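Local structure of AtxE2 (Asticcacaulis excentricus, 5TXE) at residues Q76-P79 / V80-L83; P634-H638 / V639-P643. The protein binds the lasso peptides astexin-2 and astexin-3, opening them to expose their isopeptide bonds, and hydrolyses these to give linear peptides. The protein carries 1 engineered substitution. All coordinates share one frame; numbering follows the deposited sequence.

Contact 1 (Q76-P79 / V80-L83)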
# COMPACT_ATOMS: atom_id res chain seq x y z
N GLN A 76 -10.60 7.35 10.69
CA GLN A 76 -11.17 6.27 11.44
C GLN A 76 -12.48 5.74 10.85
O GLN A 76 -13.44 6.45 10.60
CB GLN A 76 -11.40 6.69 12.87
CG GLN A 76 -11.73 5.47 13.75
CD GLN A 76 -11.50 5.71 15.21
OE1 GLN A 76 -10.93 6.72 15.63
NE2 GLN A 76 -11.95 4.78 15.98
N ALA A 77 -12.51 4.44 10.67
CA ALA A 77 -13.59 3.80 9.92
C ALA A 77 -14.71 3.38 10.84
O ALA A 77 -14.47 2.86 11.94
CB ALA A 77 -13.03 2.57 9.18
N ASP A 78 -15.94 3.54 10.35
CA ASP A 78 -17.12 3.16 11.11
C ASP A 78 -17.98 2.29 10.22
O ASP A 78 -18.57 2.79 9.27
CB ASP A 78 -17.91 4.39 11.54
CG ASP A 78 -19.20 4.02 12.35
OD1 ASP A 78 -19.56 2.82 12.48
OD2 ASP A 78 -19.84 4.95 12.88
N PRO A 79 -18.05 1.00 10.52
CA PRO A 79 -18.74 0.04 9.66
C PRO A 79 -20.26 0.05 9.81
O PRO A 79 -20.95 -0.44 8.94
CB PRO A 79 -18.14 -1.30 10.07
CG PRO A 79 -17.72 -1.10 11.47
CD PRO A 79 -17.35 0.34 11.63
N VAL A 80 -20.77 0.71 10.85
CA VAL A 80 -22.21 0.81 11.03
C VAL A 80 -22.75 1.90 10.15
O VAL A 80 -23.73 1.70 9.42
CB VAL A 80 -22.57 1.04 12.50
CG1 VAL A 80 -24.08 1.27 12.68
CG2 VAL A 80 -22.16 -0.17 13.33
N THR A 81 -22.11 3.07 10.16
CA THR A 81 -22.53 4.15 9.27
C THR A 81 -21.92 3.95 7.92
O THR A 81 -22.33 4.61 6.96
CB THR A 81 -22.02 5.55 9.71
OG1 THR A 81 -20.57 5.48 9.86
CG2 THR A 81 -22.67 5.95 11.01
N ASN A 82 -20.94 3.06 7.81
CA ASN A 82 -20.26 2.78 6.53
C ASN A 82 -19.57 4.00 5.97
O ASN A 82 -19.65 4.30 4.80
CB ASN A 82 -21.17 2.14 5.47
CG ASN A 82 -20.36 1.62 4.28
OD1 ASN A 82 -19.22 1.17 4.46
ND2 ASN A 82 -20.91 1.71 3.07
N LEU A 83 -18.87 4.69 6.85
CA LEU A 83 -18.16 5.92 6.53
C LEU A 83 -16.89 6.03 7.32
O LEU A 83 -16.84 5.67 8.50
CB LEU A 83 -19.01 7.14 6.90
CG LEU A 83 -20.16 7.52 5.96
CD1 LEU A 83 -21.02 8.65 6.59
CD2 LEU A 83 -19.71 7.94 4.57
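Asp78 and Leu83 form the last antiparallel hydrogen-bonded pair of the hairpin that joins strand 69-78 to strand 83-92, and a G1 beta bulge closes its turn, with Asn82 and Leu83 both facing Asp78. Two backbone bonds define the pair: Asp78 N donates to Leu83 O (3.0 Å) and Leu83 N returns a fairly straight bond to Asp78 O (3.1 Å, 153° at the hydrogen). Asn82 N also approaches Asp78 O, at 2.8 Å, but its N-H points poorly and the bond is weak. Asn82 takes the bulge position with positive phi (61°).

The Asp78 carboxylate folds back over the turn. With CG opposite the backbone N (chi1 180°), OD1 reaches Val80 N at 2.9 Å in an Asx turn, the N-H arriving from above the carboxylate plane. The next amide, Thr81 N, adds a long, weak bond to the same oxygen, which thus faces two successive N-H groups at the start of the turn. Beyond the hairpin, the Asn82 amide is satisfied at both ends, OD1 by Ala644 N and ND2 by Gln642 OE1. The side chains of Asp78 and Thr81 meet at about a right angle, with Thr81 CG2 3.5 Å from Asp78 OD2.

Contact 2 (P634-H638 / V639-P643)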
# COMPACT_ATOMS: atom_id res chain seq x y z
N PRO A 634 -20.51 -3.56 -4.35
CA PRO A 634 -20.78 -2.42 -5.22
C PRO A 634 -19.93 -1.20 -4.95
O PRO A 634 -19.56 -0.91 -3.80
CB PRO A 634 -22.24 -2.09 -4.94
CG PRO A 634 -22.42 -2.52 -3.50
CD PRO A 634 -21.56 -3.75 -3.36
N ASN A 635 -19.65 -0.45 -6.03
CA ASN A 635 -18.89 0.77 -5.97
C ASN A 635 -17.55 0.59 -5.16
O ASN A 635 -17.25 1.37 -4.25
CB ASN A 635 -19.74 1.89 -5.36
CG ASN A 635 -19.07 3.24 -5.50
OD1 ASN A 635 -18.23 3.42 -6.35
ND2 ASN A 635 -19.36 4.16 -4.61
N GLU A 636 -16.76 -0.42 -5.54
CA GLU A 636 -15.54 -0.71 -4.88
C GLU A 636 -14.40 -0.72 -5.88
O GLU A 636 -14.61 -0.63 -7.06
CB GLU A 636 -15.60 -2.04 -4.20
CG GLU A 636 -16.23 -2.01 -2.83
CD GLU A 636 -15.40 -1.23 -1.83
OE1 GLU A 636 -14.31 -0.77 -2.19
OE2 GLU A 636 -15.87 -1.06 -0.66
N HIS A 637 -13.18 -0.84 -5.36
CA HIS A 637 -11.99 -0.76 -6.18
C HIS A 637 -11.07 -1.93 -5.80
O HIS A 637 -11.34 -2.72 -4.90
CB HIS A 637 -11.30 0.59 -5.96
CG HIS A 637 -12.14 1.74 -6.32
ND1 HIS A 637 -12.44 2.03 -7.63
CD2 HIS A 637 -12.86 2.59 -5.56
CE1 HIS A 637 -13.27 3.06 -7.66
NE2 HIS A 637 -13.57 3.39 -6.42
N HIS A 638 -10.01 -2.02 -6.56
CA HIS A 638 -8.95 -3.01 -6.43
C HIS A 638 -8.55 -3.21 -4.99
O HIS A 638 -8.45 -4.35 -4.54
CB HIS A 638 -7.79 -2.46 -7.29
CG HIS A 638 -6.54 -3.25 -7.25
ND1 HIS A 638 -6.44 -4.49 -7.82
CD2 HIS A 638 -5.30 -2.96 -6.76
CE1 HIS A 638 -5.21 -4.95 -7.65
NE2 HIS A 638 -4.51 -4.04 -7.00
N VAL A 639 -8.40 -2.13 -4.24
CA VAL A 639 -8.37 -2.15 -2.77
C VAL A 639 -9.69 -1.53 -2.25
O VAL A 639 -10.12 -0.47 -2.75
CB VAL A 639 -7.17 -1.31 -2.31
CG1 VAL A 639 -7.22 -1.03 -0.83
CG2 VAL A 639 -5.88 -2.04 -2.67
N LYS A 640 -10.32 -2.15 -1.26
CA LYS A 640 -11.66 -1.75 -0.86
C LYS A 640 -11.59 -0.60 0.11
O LYS A 640 -10.65 -0.49 0.81
CB LYS A 640 -12.47 -2.90 -0.29
CG LYS A 640 -12.73 -3.99 -1.29
CD LYS A 640 -13.43 -5.17 -0.66
CE LYS A 640 -13.72 -6.27 -1.66
NZ LYS A 640 -12.50 -7.06 -2.02
N TRP A 641 -12.58 0.29 0.05
CA TRP A 641 -12.52 1.53 0.81
C TRP A 641 -13.69 1.68 1.78
O TRP A 641 -13.60 2.46 2.75
CB TRP A 641 -12.47 2.71 -0.17
CG TRP A 641 -13.68 2.93 -0.97
CD1 TRP A 641 -14.03 2.28 -2.10
CD2 TRP A 641 -14.70 3.96 -0.75
NE1 TRP A 641 -15.24 2.80 -2.58
CE2 TRP A 641 -15.66 3.82 -1.76
CE3 TRP A 641 -14.90 4.96 0.21
CZ2 TRP A 641 -16.79 4.64 -1.86
CZ3 TRP A 641 -16.03 5.77 0.12
CH2 TRP A 641 -16.95 5.61 -0.92
N GLN A 642 -14.80 0.94 1.58
CA GLN A 642 -15.99 1.15 2.41
C GLN A 642 -15.93 0.28 3.65
O GLN A 642 -15.76 -0.93 3.57
CB GLN A 642 -17.29 0.90 1.64
CG GLN A 642 -17.44 1.73 0.37
CD GLN A 642 -18.80 1.55 -0.28
OE1 GLN A 642 -19.81 1.49 0.37
NE2 GLN A 642 -18.81 1.44 -1.57
N PRO A 643 -16.00 0.91 4.83
CA PRO A 643 -15.79 0.15 6.06
C PRO A 643 -16.73 -1.03 6.26
O PRO A 643 -16.29 -2.07 6.79
CB PRO A 643 -16.03 1.19 7.14
CG PRO A 643 -15.62 2.49 6.48
CD PRO A 643 -16.13 2.35 5.09
O HOH W 1 -11.08 -5.58 -3.90
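A local contact within one loop, between strand 628-633 and helix 643-662 of the catalytic alpha/beta-hydrolase domain, folds residues 639-642 back against Asn635, Glu636 and His637. The Glu636 carboxylate grips two consecutive backbone amides, OE1 taking Trp641 N at 3.0 Å and OE2 taking Gln642 N at 3.2 Å, each through its syn lone pair. A bend at chi2 (-67°) brings this carboxylate back toward the chain, and OE2 also accepts from His645 ND1. Replacing Glu636 by an alanine would probably leave the amides of Trp641 and Gln642, and His645 ND1, without this acceptor.

One residue earlier, Asn635 O receives two donors: Trp641 NE1 lies in the carbonyl plane at 3.0 Å, whereas Gln642 NE2, 3.1 Å away, comes from above that plane; Gln642 OE1 is taken by Asn82 ND2. Gln642 CG lies over the centre of one face of the indole, 3.5 Å above it, while His637 CD2 approaches Trp641 CD1 obliquely at 3.7 Å. At the apex His638, the inferred charge-relay histidine, bonds Glu610 through ND1 and the bound peptide through NE2. After edge strand 628-633 the loop presents His638 to the active site, then enters helix 643-662 with Gln642 as its N-cap.

Contact 1 comes early in the chain and contact 2 more than 550 residues later, yet their centres lie about 13 Å apart, on the same side of the chain's centre. Contact 1 belongs to the antiparallel sheet containing strands 69-78 and 83-92; contact 2 follows the last strand of the eight-stranded mixed sheet. They meet at the start of helix 643-662, which the Asn82 side chain reaches and where Ala77 CB packs on Pro643 CG at 3.7 Å. The hairpin turn therefore joins an N-terminal sheet directly to the catalytic domain. Contact 2 carries His638 into the active site, while contact 1 and its junction with contact 2 lie at the other end of the loop.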